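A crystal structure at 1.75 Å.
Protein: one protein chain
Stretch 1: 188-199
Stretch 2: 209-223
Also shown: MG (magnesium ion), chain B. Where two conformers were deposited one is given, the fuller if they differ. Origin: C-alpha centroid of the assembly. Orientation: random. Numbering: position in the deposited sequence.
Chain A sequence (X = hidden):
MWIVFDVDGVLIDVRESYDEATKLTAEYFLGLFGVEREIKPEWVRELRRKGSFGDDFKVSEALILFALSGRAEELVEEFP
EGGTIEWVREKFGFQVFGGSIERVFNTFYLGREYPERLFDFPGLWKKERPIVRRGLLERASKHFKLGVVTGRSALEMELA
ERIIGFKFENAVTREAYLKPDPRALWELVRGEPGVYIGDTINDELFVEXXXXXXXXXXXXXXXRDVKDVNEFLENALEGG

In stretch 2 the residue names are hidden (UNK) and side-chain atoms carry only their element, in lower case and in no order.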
# COMPACT_ATOMS: atom_id res chain seq x y z
N LEU A 188 -1.72 16.96 -9.34
CA LEU A 188 -2.29 17.68 -8.23
C LEU A 188 -1.84 19.14 -8.20
O LEU A 188 -2.67 20.03 -8.14
CB LEU A 188 -1.89 17.05 -6.89
CG LEU A 188 -2.74 15.99 -6.24
CD1 LEU A 188 -2.26 15.88 -4.80
CD2 LEU A 188 -4.22 16.36 -6.34
N VAL A 189 -0.52 19.35 -8.15
CA VAL A 189 0.02 20.66 -7.78
C VAL A 189 0.24 21.59 -8.98
O VAL A 189 0.28 22.78 -8.78
CB VAL A 189 1.25 20.57 -6.88
CG1 VAL A 189 0.96 19.69 -5.66
CG2 VAL A 189 2.51 20.04 -7.61
N ARG A 190 0.39 21.05 -10.18
CA ARG A 190 0.59 21.87 -11.39
C ARG A 190 1.67 23.00 -11.24
O ARG A 190 1.45 24.13 -11.60
CB ARG A 190 -0.76 22.43 -11.80
CG ARG A 190 -1.84 21.39 -12.03
CD ARG A 190 -1.59 20.56 -13.28
NE ARG A 190 -2.52 19.43 -13.43
CZ ARG A 190 -3.64 19.41 -14.17
NH1 ARG A 190 -4.04 20.48 -14.86
NH2 ARG A 190 -4.37 18.30 -14.22
N GLY A 191 2.80 22.66 -10.65
CA GLY A 191 3.92 23.58 -10.46
C GLY A 191 3.86 24.52 -9.27
O GLY A 191 4.75 25.33 -9.11
N GLU A 192 2.83 24.45 -8.45
CA GLU A 192 2.73 25.28 -7.28
C GLU A 192 3.58 24.59 -6.22
O GLU A 192 3.76 23.35 -6.24
CB GLU A 192 1.30 25.40 -6.77
CG GLU A 192 0.28 25.94 -7.76
CD GLU A 192 -1.15 25.67 -7.34
OE1 GLU A 192 -1.41 25.32 -6.16
OE2 GLU A 192 -2.04 25.80 -8.19
N PRO A 193 4.08 25.39 -5.28
CA PRO A 193 5.02 24.86 -4.31
C PRO A 193 4.36 24.04 -3.26
O PRO A 193 3.20 24.20 -2.97
CB PRO A 193 5.59 26.09 -3.65
CG PRO A 193 5.20 27.22 -4.56
CD PRO A 193 3.90 26.84 -5.11
N GLY A 194 5.17 23.25 -2.61
CA GLY A 194 4.64 22.41 -1.55
C GLY A 194 5.62 21.40 -1.06
O GLY A 194 6.83 21.43 -1.39
N VAL A 195 5.07 20.48 -0.27
CA VAL A 195 5.81 19.38 0.30
C VAL A 195 5.00 18.06 0.18
O VAL A 195 3.76 18.09 0.27
CB VAL A 195 6.17 19.68 1.77
CG1 VAL A 195 4.95 19.96 2.63
CG2 VAL A 195 7.05 18.57 2.38
N TYR A 196 5.73 16.95 -0.02
CA TYR A 196 5.16 15.62 0.01
C TYR A 196 5.67 14.94 1.25
O TYR A 196 6.85 14.95 1.48
CB TYR A 196 5.57 14.79 -1.21
CG TYR A 196 4.78 13.50 -1.35
CD1 TYR A 196 3.45 13.50 -1.77
CD2 TYR A 196 5.34 12.26 -1.00
CE1 TYR A 196 2.72 12.31 -1.85
CE2 TYR A 196 4.63 11.07 -1.11
CZ TYR A 196 3.32 11.09 -1.51
OH TYR A 196 2.60 9.90 -1.57
N ILE A 197 4.76 14.31 1.99
CA ILE A 197 5.09 13.53 3.23
C ILE A 197 4.96 12.04 2.94
O ILE A 197 3.84 11.59 2.65
CB ILE A 197 4.13 13.88 4.38
CG1 ILE A 197 3.84 15.39 4.48
CG2 ILE A 197 4.62 13.26 5.70
CD1 ILE A 197 5.05 16.26 4.51
N GLY A 198 6.10 11.30 2.98
CA GLY A 198 6.17 9.88 2.66
C GLY A 198 6.77 9.14 3.87
O GLY A 198 7.20 9.77 4.80
N ASP A 199 6.70 7.83 3.80
CA ASP A 199 7.37 6.92 4.78
C ASP A 199 8.45 6.02 4.12
O ASP A 199 9.15 5.37 4.81
CB ASP A 199 6.32 6.10 5.51
CG ASP A 199 5.60 5.10 4.61
OD1 ASP A 199 5.01 5.46 3.55
OD2 ASP A 199 5.58 3.91 4.99
N UNK A 209 12.23 12.52 -8.66
CA UNK A 209 11.79 12.57 -10.07
C UNK A 209 11.06 13.83 -10.44
O UNK A 209 11.12 14.32 -11.59
c UNK A 209 11.66 10.05 -10.46
o UNK A 209 12.88 10.00 -10.69
n UNK A 209 10.95 8.97 -10.19
c UNK A 209 10.90 11.37 -10.43
N UNK A 210 10.28 14.35 -9.50
CA UNK A 210 9.54 15.58 -9.75
C UNK A 210 10.49 16.76 -9.93
O UNK A 210 10.32 17.64 -10.84
c UNK A 210 7.21 19.43 -8.62
c UNK A 210 7.65 17.05 -8.85
c UNK A 210 5.68 18.02 -9.89
o UNK A 210 5.27 20.38 -9.65
c UNK A 210 6.49 16.92 -9.60
c UNK A 210 8.00 18.33 -8.38
c UNK A 210 8.54 15.85 -8.57
c UNK A 210 6.05 19.28 -9.38
N UNK A 211 11.45 16.81 -9.03
CA UNK A 211 12.54 17.81 -9.09
C UNK A 211 13.29 17.67 -10.40
O UNK A 211 13.63 18.67 -11.02
c UNK A 211 13.56 16.95 -3.30
c UNK A 211 12.98 18.17 -6.61
n UNK A 211 12.91 17.04 -2.14
c UNK A 211 13.51 17.65 -7.93
n UNK A 211 13.34 17.87 -4.22
c UNK A 211 13.99 17.95 -5.52
n UNK A 211 14.43 15.95 -3.49
N UNK A 212 13.52 16.44 -10.85
CA UNK A 212 14.19 16.23 -12.13
C UNK A 212 13.40 16.74 -13.32
O UNK A 212 13.96 17.33 -14.24
N UNK A 213 12.09 16.55 -13.30
CA UNK A 213 11.24 16.82 -14.46
C UNK A 213 10.56 18.17 -14.44
O UNK A 213 10.44 18.83 -15.49
c UNK A 213 9.45 15.73 -15.94
n UNK A 213 8.35 14.32 -18.48
c UNK A 213 7.63 14.59 -17.23
c UNK A 213 10.17 15.73 -14.60
c UNK A 213 8.61 14.47 -16.08
N UNK A 214 10.08 18.58 -13.27
CA UNK A 214 9.18 19.73 -13.21
C UNK A 214 9.78 20.90 -12.50
O UNK A 214 9.77 21.98 -13.04
c UNK A 214 5.73 17.80 -15.33
c UNK A 214 5.62 16.49 -14.86
c UNK A 214 6.95 17.00 -12.99
o UNK A 214 4.93 15.53 -15.52
c UNK A 214 6.24 16.09 -13.72
c UNK A 214 6.44 18.71 -14.60
c UNK A 214 7.08 18.34 -13.43
c UNK A 214 7.85 19.33 -12.60
N UNK A 215 10.34 20.67 -11.32
CA UNK A 215 10.76 21.76 -10.49
C UNK A 215 10.78 21.44 -9.01
O UNK A 215 10.54 20.30 -8.61
N UNK A 216 10.98 22.48 -8.20
CA UNK A 216 11.26 22.27 -6.82
C UNK A 216 10.03 21.82 -6.04
O UNK A 216 8.90 22.21 -6.33
c UNK A 216 12.47 23.18 -4.90
o UNK A 216 12.57 24.07 -4.03
o UNK A 216 12.84 21.97 -4.81
c UNK A 216 11.81 23.52 -6.17
N UNK A 217 10.28 20.99 -5.04
CA UNK A 217 9.21 20.50 -4.17
C UNK A 217 9.94 19.82 -3.03
O UNK A 217 10.96 19.21 -3.25
c UNK A 217 5.21 18.50 -3.12
c UNK A 217 6.04 20.41 -4.93
c UNK A 217 8.35 19.49 -4.92
c UNK A 217 6.94 19.46 -4.47
c UNK A 217 6.51 18.52 -3.56
c UNK A 217 4.31 19.43 -3.58
c UNK A 217 4.72 20.40 -4.49
N UNK A 218 9.43 19.96 -1.85
CA UNK A 218 10.06 19.38 -0.66
C UNK A 218 9.56 18.00 -0.38
O UNK A 218 8.43 17.62 -0.74
o UNK A 218 11.59 21.81 -0.20
o UNK A 218 10.00 22.58 1.10
c UNK A 218 10.53 21.64 0.47
c UNK A 218 9.82 20.25 0.57
N UNK A 219 10.38 17.24 0.36
CA UNK A 219 10.01 15.92 0.73
C UNK A 219 10.36 15.75 2.19
O UNK A 219 11.43 16.18 2.61
c UNK A 219 9.36 12.80 0.37
c UNK A 219 9.19 11.53 0.91
c UNK A 219 10.25 10.89 1.55
c UNK A 219 10.62 13.46 0.46
c UNK A 219 11.49 11.55 1.68
c UNK A 219 10.78 14.86 -0.09
c UNK A 219 11.67 12.81 1.15
N UNK A 220 9.44 15.16 2.96
CA UNK A 220 9.66 14.82 4.38
C UNK A 220 9.36 13.35 4.60
O UNK A 220 8.27 12.85 4.22
c UNK A 220 8.74 15.31 6.72
c UNK A 220 9.33 17.18 5.17
c UNK A 220 8.80 15.75 5.27
N UNK A 221 10.26 12.67 5.30
CA UNK A 221 10.07 11.28 5.54
C UNK A 221 9.77 11.09 6.99
O UNK A 221 10.62 11.37 7.83
c UNK A 221 11.04 8.98 5.43
c UNK A 221 12.41 8.05 3.23
s UNK A 221 12.37 7.86 5.03
c UNK A 221 11.29 10.47 5.17
N UNK A 222 8.57 10.59 7.29
CA UNK A 222 8.17 10.33 8.67
C UNK A 222 9.10 9.31 9.28
O UNK A 222 9.54 8.41 8.58
c UNK A 222 6.34 8.67 8.11
c UNK A 222 6.70 9.97 8.84
c UNK A 222 5.85 11.14 8.35
N UNK A 223 9.44 9.51 10.54
CA UNK A 223 10.33 8.57 11.27
C UNK A 223 11.84 8.77 11.00
O UNK A 223 12.69 8.10 11.64
MG MG B . 3.58 4.59 2.39
O HOH W 1 5.61 22.34 -7.77
O HOH W 2 8.24 23.80 -3.76
O HOH W 3 8.43 23.70 -1.02
O HOH W 4 9.55 6.19 7.24
O HOH W 5 4.14 2.81 3.08
O HOH W 6 2.32 3.74 1.09
O HOH W 7 5.05 4.84 0.90

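Position 209 lies in the helix that enters the stretch. Its side chain has two carbons, the second carrying one oxygen and one nitrogen, and it is out of reach of stretch 1; the amide identifies Asn209. At 210 one carbon leads to a six-carbon ring whose oxygen reaches the side chain of Val189; this is Tyr210. Tyr210 OH lies 3.4 Å from Val189 CG2, and water 1 joins this OH (2.7 Å) to Glu192 O (2.6 Å from the water), tying the helix to the turn that runs from Val189 to Glu192.

Position 211 has three carbons, a nitrogen and then a carbon carrying two more nitrogens, a guanidinium and hence Arg211. It does not touch stretch 1, but its NE donates a hydrogen bond to the backbone O of position 217, at 2.9 Å, bracing the segment that precedes the strand. Position 212 has no side-chain atoms and is Gly212. At 213 four carbons in a row end in nitrogen, giving Lys213, which is exposed and far from stretch 1. Position 214 repeats the pattern of one carbon and a six-carbon ring with an oxygen; this is Tyr214, without contact across the stretches. Position 215 has no side chain and positive phi where the helix ends. A CB would be jammed against the preceding carbonyl O, in keeping with Gly215.

Position 216 carries two carbons, the second with two oxygens. This carboxylate is Asp216, whose OD1 accepts a weak hydrogen bond from the N of position 217 at 2.8 Å. At 217 one carbon bears a six-carbon ring without a heteroatom, with Gly194 over one face, so the residue is Phe217. A CB on Gly194 would come 2.9 Å from Phe217 CZ, a clash.

Two carbons, the second with two oxygens, pack at 218 against Val195 and make Asp218; its CB is 3.7 Å from Val195 CG2, and water 3 donates to Gly194 O and, weakly, to Asp218 OD2. Position 219, again one carbon and an unsubstituted six-carbon ring, meets the edge of the Tyr196 ring and is Phe219, with Phe219 CD1 4.3 Å from Tyr196 CD2. At 220 one carbon carries two others and packs against Ile197: Val220, whose CB is 3.9 Å from Ile197 CD1. The unbranched row of two carbons, sulfur and carbon at 221, its sulfur near Asp199, is Met221, with SD 4.1 Å from Asp199 O. Position 222 is branched like 220, touches Ile197 and is Val222, with CG1 3.6 Å from Ile197 CG2. Position 223 has no side chain and positive phi, as suits Gly223.

The contact is a parallel strand pair held by alternating backbone hydrogen bonds: Asp218 N to Gly194 O (3.0 Å), Tyr196 N to Asp218 O (2.9 Å), Val220 N to Tyr196 O (3.0 Å), Gly198 N to Val220 O (2.9 Å) and Val222 N to Gly198 O (3.0 Å). Val195, Ile197 and Val220 pack on one face; Tyr196 and Phe219 occupy the other. Just beyond the strand, Asp199 OD1 binds magnesium at 2.0 Å from MG.

Stretch 2 (209-223) NYRGKYGDFDFVMVG
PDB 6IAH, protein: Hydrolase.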